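Local coordinates for protein choline dehydrogenase and related flavoproteins (Aspergillus oryzae, PDB 3Q9T) that oxidises formate as a formate oxidase of the glucose-methanol-choline oxidoreductase family, using a bound 8-formyl-FAD cofactor, at residues P390-F404 against D415-I427. Residues are numbered along the deposited sequence; the frame is centred on the assembly and turned at random.
Sequences PHFELDFVCMFGTAF and DHLTVVVDLVRPI
Val-420 meets the ring of Phe-404 where the loop after strand 392-397 folds back: CG2 lies over one face, 3.5 Å from the Phe-404 centroid and 9° off its normal, a CH-pi contact. With CG2 anti to its own carbonyl carbon and CG1 anti to the backbone N (chi1 -175°), Val-420 turns both methyls to the phenyl. Thr-418 OG1 donates to Met-399 O at 2.7 Å, tying down the loop, while its CG2 rests against Phe-404 CB. Phe-404 also neighbours the FAD-binding Tyr-98, its side chain about 7 Å from the bound cofactor. Antiparallel pairing from Phe-392/Leu-423 to Val-397/Thr-418 aligns the strands within a large mixed sheet. On one face Val-421 CG1 packs against Phe-392 CD1 (3.6 Å) and Leu-394 CD2. On the other, Val-420 is joined by three acids. One water donates to Asp-395 OD2 (2.6 Å) and Asp-422 OD2 (2.5 Å), bridging the strands. Glu-393 OE1 lies 2.5 Å from Asp-395 OD1, so one of these acids probably holds a proton. Arg-553 holds both, its NH2 in a salt bridge to Asp-395 OD2 and its backbone N hydrogen-bonded to Glu-393 OE2. Shared proton, water and arginine together probably offset the repulsion among these buried carboxylates.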
loop_
_atom_site.group_PDB
_atom_site.type_symbol
_atom_site.label_atom_id
_atom_site.label_comp_id
_atom_site.label_asym_id
_atom_site.label_seq_id
_atom_site.Cartn_x
_atom_site.Cartn_y
_atom_site.Cartn_z
ATOM N N PRO A 390 13.855 5.521 27.230
ATOM C CA PRO A 390 12.953 4.384 27.033
ATOM C C PRO A 390 13.194 3.768 25.662
ATOM O O PRO A 390 13.830 4.392 24.810
ATOM C CB PRO A 390 11.564 5.032 27.025
ATOM C CG PRO A 390 11.739 6.351 27.703
ATOM C CD PRO A 390 13.131 6.790 27.400
ATOM N N HIS A 391 12.699 2.555 25.457
ATOM C CA HIS A 391 12.597 1.992 24.115
ATOM C C HIS A 391 11.202 2.206 23.526
ATOM O O HIS A 391 11.050 2.369 22.310
ATOM C CB HIS A 391 12.934 0.505 24.135
ATOM C CG HIS A 391 14.378 0.226 24.377
ATOM N ND1 HIS A 391 14.813 -0.771 25.222
ATOM C CD2 HIS A 391 15.492 0.817 23.884
ATOM C CE1 HIS A 391 16.135 -0.794 25.230
ATOM N NE2 HIS A 391 16.572 0.166 24.432
ATOM N N PHE A 392 10.185 2.208 24.384
ATOM C CA PHE A 392 8.807 2.331 23.911
ATOM C C PHE A 392 7.980 3.303 24.715
ATOM O O PHE A 392 8.275 3.573 25.873
ATOM C CB PHE A 392 8.100 0.976 23.912
ATOM C CG PHE A 392 8.640 0.024 22.892
ATOM C CD1 PHE A 392 8.023 -0.097 21.652
ATOM C CD2 PHE A 392 9.788 -0.726 23.160
ATOM C CE1 PHE A 392 8.540 -0.970 20.693
ATOM C CE2 PHE A 392 10.309 -1.599 22.214
ATOM C CZ PHE A 392 9.690 -1.720 20.973
ATOM N N GLU A 393 6.958 3.847 24.059
ATOM C CA GLU A 393 5.793 4.365 24.764
ATOM C C GLU A 393 4.693 3.359 24.502
ATOM O O GLU A 393 4.370 3.061 23.344
ATOM C CB GLU A 393 5.366 5.756 24.278
ATOM C CG GLU A 393 3.941 6.114 24.711
ATOM C CD GLU A 393 3.572 7.587 24.492
ATOM O OE1 GLU A 393 2.379 7.933 24.669
ATOM O OE2 GLU A 393 4.460 8.406 24.164
ATOM N N LEU A 394 4.151 2.805 25.579
ATOM C CA LEU A 394 3.030 1.881 25.491
ATOM C C LEU A 394 1.750 2.559 25.953
ATOM O O LEU A 394 1.561 2.824 27.147
ATOM C CB LEU A 394 3.304 0.642 26.334
ATOM C CG LEU A 394 4.584 -0.068 25.935
ATOM C CD1 LEU A 394 4.871 -1.272 26.866
ATOM C CD2 LEU A 394 4.480 -0.484 24.468
ATOM N N ASP A 395 0.882 2.862 24.996
ATOM C CA ASP A 395 -0.395 3.478 25.287
ATOM C C ASP A 395 -1.463 2.431 25.425
ATOM O O ASP A 395 -1.707 1.653 24.500
ATOM C CB ASP A 395 -0.784 4.472 24.187
ATOM C CG ASP A 395 0.288 5.510 23.960
ATOM O OD1 ASP A 395 0.777 6.092 24.967
ATOM O OD2 ASP A 395 0.662 5.715 22.781
ATOM N N PHE A 396 -2.109 2.425 26.584
ATOM C CA PHE A 396 -3.173 1.483 26.848
ATOM C C PHE A 396 -4.525 2.143 26.702
ATOM O O PHE A 396 -5.096 2.618 27.675
ATOM C CB PHE A 396 -2.984 0.885 28.234
ATOM C CG PHE A 396 -1.653 0.217 28.402
ATOM C CD1 PHE A 396 -1.456 -1.073 27.943
ATOM C CD2 PHE A 396 -0.593 0.892 28.980
ATOM C CE1 PHE A 396 -0.226 -1.689 28.068
ATOM C CE2 PHE A 396 0.645 0.281 29.110
ATOM C CZ PHE A 396 0.830 -1.007 28.655
ATOM N N VAL A 397 -5.030 2.175 25.472
ATOM C CA VAL A 397 -6.294 2.844 25.177
ATOM C C VAL A 397 -7.413 1.905 25.592
ATOM O O VAL A 397 -7.437 0.750 25.180
ATOM C CB VAL A 397 -6.412 3.178 23.678
ATOM C CG1 VAL A 397 -7.697 3.914 23.387
ATOM C CG2 VAL A 397 -5.222 3.999 23.235
ATOM N N CYS A 398 -8.328 2.387 26.426
ATOM C CA CYS A 398 -9.334 1.507 27.022
ATOM C C CYS A 398 -10.597 1.373 26.196
ATOM O O CYS A 398 -11.701 1.458 26.732
ATOM C CB CYS A 398 -9.680 1.935 28.463
ATOM S SG CYS A 398 -10.224 3.631 28.633
ATOM N N MET A 399 -10.431 1.161 24.894
ATOM C CA MET A 399 -11.531 0.726 24.031
ATOM C C MET A 399 -10.970 0.431 22.648
ATOM O O MET A 399 -9.804 0.724 22.379
ATOM C CB MET A 399 -12.668 1.763 23.976
ATOM C CG MET A 399 -12.529 2.853 22.935
ATOM S SD MET A 399 -13.988 3.936 22.790
ATOM C CE MET A 399 -15.285 2.823 23.192
ATOM N N PHE A 400 -11.768 -0.169 21.774
ATOM C CA PHE A 400 -11.311 -0.349 20.404
ATOM C C PHE A 400 -11.078 1.022 19.786
ATOM O O PHE A 400 -11.952 1.879 19.855
ATOM C CB PHE A 400 -12.332 -1.105 19.559
ATOM C CG PHE A 400 -11.849 -1.395 18.165
ATOM C CD1 PHE A 400 -11.106 -2.530 17.900
ATOM C CD2 PHE A 400 -12.118 -0.523 17.130
ATOM C CE1 PHE A 400 -10.658 -2.815 16.621
ATOM C CE2 PHE A 400 -11.672 -0.801 15.830
ATOM C CZ PHE A 400 -10.938 -1.949 15.583
ATOM N N GLY A 401 -9.907 1.229 19.185
ATOM C CA GLY A 401 -9.586 2.509 18.577
ATOM C C GLY A 401 -9.377 2.444 17.069
ATOM O O GLY A 401 -8.354 1.930 16.598
ATOM N N THR A 402 -10.335 2.992 16.318
ATOM C CA THR A 402 -10.282 2.970 14.858
ATOM C C THR A 402 -9.026 3.644 14.364
ATOM O O THR A 402 -8.501 3.249 13.338
ATOM C CB THR A 402 -11.476 3.693 14.214
ATOM O OG1 THR A 402 -11.662 4.955 14.865
ATOM C CG2 THR A 402 -12.750 2.855 14.355
ATOM N N ALA A 403 -8.557 4.666 15.087
ATOM C CA ALA A 403 -7.354 5.400 14.680
ATOM C C ALA A 403 -6.107 4.523 14.655
ATOM O O ALA A 403 -5.089 4.903 14.075
ATOM C CB ALA A 403 -7.122 6.614 15.582
ATOM N N PHE A 404 -6.180 3.359 15.296
ATOM C CA PHE A 404 -5.014 2.486 15.416
ATOM C C PHE A 404 -5.234 1.103 14.815
ATOM O O PHE A 404 -4.522 0.167 15.150
ATOM C CB PHE A 404 -4.624 2.337 16.880
ATOM C CG PHE A 404 -4.223 3.625 17.530
ATOM C CD1 PHE A 404 -2.972 4.172 17.294
ATOM C CD2 PHE A 404 -5.099 4.294 18.382
ATOM C CE1 PHE A 404 -2.591 5.353 17.892
ATOM C CE2 PHE A 404 -4.711 5.491 19.003
ATOM C CZ PHE A 404 -3.452 6.011 18.747
ATOM N N ASP A 415 -16.042 -5.636 24.830
ATOM C CA ASP A 415 -15.215 -4.496 25.174
ATOM C C ASP A 415 -13.772 -4.823 24.751
ATOM O O ASP A 415 -13.388 -5.988 24.673
ATOM C CB ASP A 415 -15.316 -4.180 26.670
ATOM C CG ASP A 415 -16.680 -3.606 27.059
ATOM O OD1 ASP A 415 -17.266 -2.835 26.271
ATOM O OD2 ASP A 415 -17.172 -3.922 28.162
ATOM N N HIS A 416 -12.990 -3.807 24.438
ATOM C CA HIS A 416 -11.634 -4.061 23.977
ATOM C C HIS A 416 -10.606 -3.162 24.638
ATOM O O HIS A 416 -10.942 -2.139 25.225
ATOM C CB HIS A 416 -11.579 -3.903 22.464
ATOM C CG HIS A 416 -12.518 -4.820 21.744
ATOM N ND1 HIS A 416 -13.873 -4.575 21.659
ATOM C CD2 HIS A 416 -12.307 -6.005 21.122
ATOM C CE1 HIS A 416 -14.452 -5.559 20.994
ATOM N NE2 HIS A 416 -13.525 -6.438 20.655
ATOM N N LEU A 417 -9.351 -3.576 24.553
ATOM C CA LEU A 417 -8.228 -2.715 24.867
ATOM C C LEU A 417 -7.434 -2.543 23.570
ATOM O O LEU A 417 -7.220 -3.504 22.841
ATOM C CB LEU A 417 -7.366 -3.359 25.951
ATOM C CG LEU A 417 -5.926 -2.858 26.122
ATOM C CD1 LEU A 417 -5.880 -1.467 26.738
ATOM C CD2 LEU A 417 -5.136 -3.833 26.971
ATOM N N THR A 418 -7.016 -1.322 23.265
ATOM C CA THR A 418 -6.124 -1.100 22.131
ATOM C C THR A 418 -4.747 -0.672 22.644
ATOM O O THR A 418 -4.597 0.421 23.188
ATOM C CB THR A 418 -6.666 -0.023 21.163
ATOM O OG1 THR A 418 -7.980 -0.381 20.712
ATOM C CG2 THR A 418 -5.736 0.136 19.952
ATOM N N VAL A 419 -3.753 -1.543 22.489
ATOM C CA VAL A 419 -2.399 -1.243 22.942
ATOM C C VAL A 419 -1.598 -0.671 21.786
ATOM O O VAL A 419 -1.416 -1.327 20.758
ATOM C CB VAL A 419 -1.652 -2.510 23.445
ATOM C CG1 VAL A 419 -0.219 -2.170 23.819
ATOM C CG2 VAL A 419 -2.370 -3.136 24.614
ATOM N N VAL A 420 -1.117 0.555 21.944
ATOM C CA VAL A 420 -0.301 1.161 20.912
ATOM C C VAL A 420 1.181 0.929 21.245
ATOM O O VAL A 420 1.710 1.493 22.206
ATOM C CB VAL A 420 -0.620 2.668 20.759
ATOM C CG1 VAL A 420 0.142 3.245 19.600
ATOM C CG2 VAL A 420 -2.117 2.875 20.550
ATOM N N VAL A 421 1.833 0.066 20.477
ATOM C CA VAL A 421 3.254 -0.190 20.693
ATOM C C VAL A 421 4.072 0.762 19.812
ATOM O O VAL A 421 4.234 0.576 18.594
ATOM C CB VAL A 421 3.621 -1.682 20.496
ATOM C CG1 VAL A 421 5.042 -1.947 20.949
ATOM C CG2 VAL A 421 2.682 -2.547 21.300
ATOM N N ASP A 422 4.531 1.827 20.454
ATOM C CA ASP A 422 5.182 2.932 19.782
ATOM C C ASP A 422 6.704 2.845 19.991
ATOM O O ASP A 422 7.183 3.030 21.107
ATOM C CB ASP A 422 4.619 4.220 20.380
ATOM C CG ASP A 422 5.248 5.467 19.812
ATOM O OD1 ASP A 422 6.356 5.383 19.232
ATOM O OD2 ASP A 422 4.638 6.548 19.977
ATOM N N LEU A 423 7.451 2.554 18.926
ATOM C CA LEU A 423 8.928 2.499 19.011
ATOM C C LEU A 423 9.410 3.945 19.023
ATOM O O LEU A 423 9.320 4.683 18.025
ATOM C CB LEU A 423 9.514 1.769 17.816
ATOM C CG LEU A 423 10.869 1.062 17.818
ATOM C CD1 LEU A 423 11.513 1.259 16.449
ATOM C CD2 LEU A 423 11.808 1.511 18.932
ATOM N N VAL A 424 9.911 4.357 20.169
ATOM C CA VAL A 424 10.080 5.764 20.453
ATOM C C VAL A 424 11.523 6.203 20.126
ATOM O O VAL A 424 11.802 7.377 19.858
ATOM C CB VAL A 424 9.644 5.961 21.928
ATOM C CG1 VAL A 424 10.731 6.548 22.759
ATOM C CG2 VAL A 424 8.303 6.695 22.011
ATOM N N ARG A 425 12.425 5.225 20.084
ATOM C CA ARG A 425 13.826 5.444 19.723
ATOM C C ARG A 425 14.250 4.533 18.566
ATOM O O ARG A 425 15.077 3.644 18.755
ATOM C CB ARG A 425 14.714 5.166 20.934
ATOM C CG ARG A 425 14.578 6.224 22.034
ATOM C CD ARG A 425 15.666 7.265 21.928
ATOM N NE ARG A 425 15.691 7.900 20.613
ATOM C CZ ARG A 425 15.017 9.001 20.286
ATOM N NH1 ARG A 425 14.228 9.622 21.159
ATOM N NH2 ARG A 425 15.120 9.480 19.065
ATOM N N PRO A 426 13.683 4.751 17.363
ATOM C CA PRO A 426 14.043 3.890 16.234
ATOM C C PRO A 426 15.422 4.289 15.731
ATOM O O PRO A 426 15.883 5.360 16.079
ATOM C CB PRO A 426 12.976 4.234 15.190
ATOM C CG PRO A 426 12.656 5.670 15.479
ATOM C CD PRO A 426 12.744 5.818 16.964
ATOM N N ILE A 427 16.073 3.448 14.946
ATOM C CA ILE A 427 17.353 3.839 14.372
ATOM C C ILE A 427 17.350 3.791 12.852
ATOM O O ILE A 427 18.389 4.008 12.230
ATOM C CB ILE A 427 18.477 2.936 14.862
ATOM C CG1 ILE A 427 18.136 1.480 14.525
ATOM C CG2 ILE A 427 18.724 3.181 16.353
ATOM C CD1 ILE A 427 19.318 0.526 14.591
HETATM O O HOH W 1 2.319 6.649 20.964
#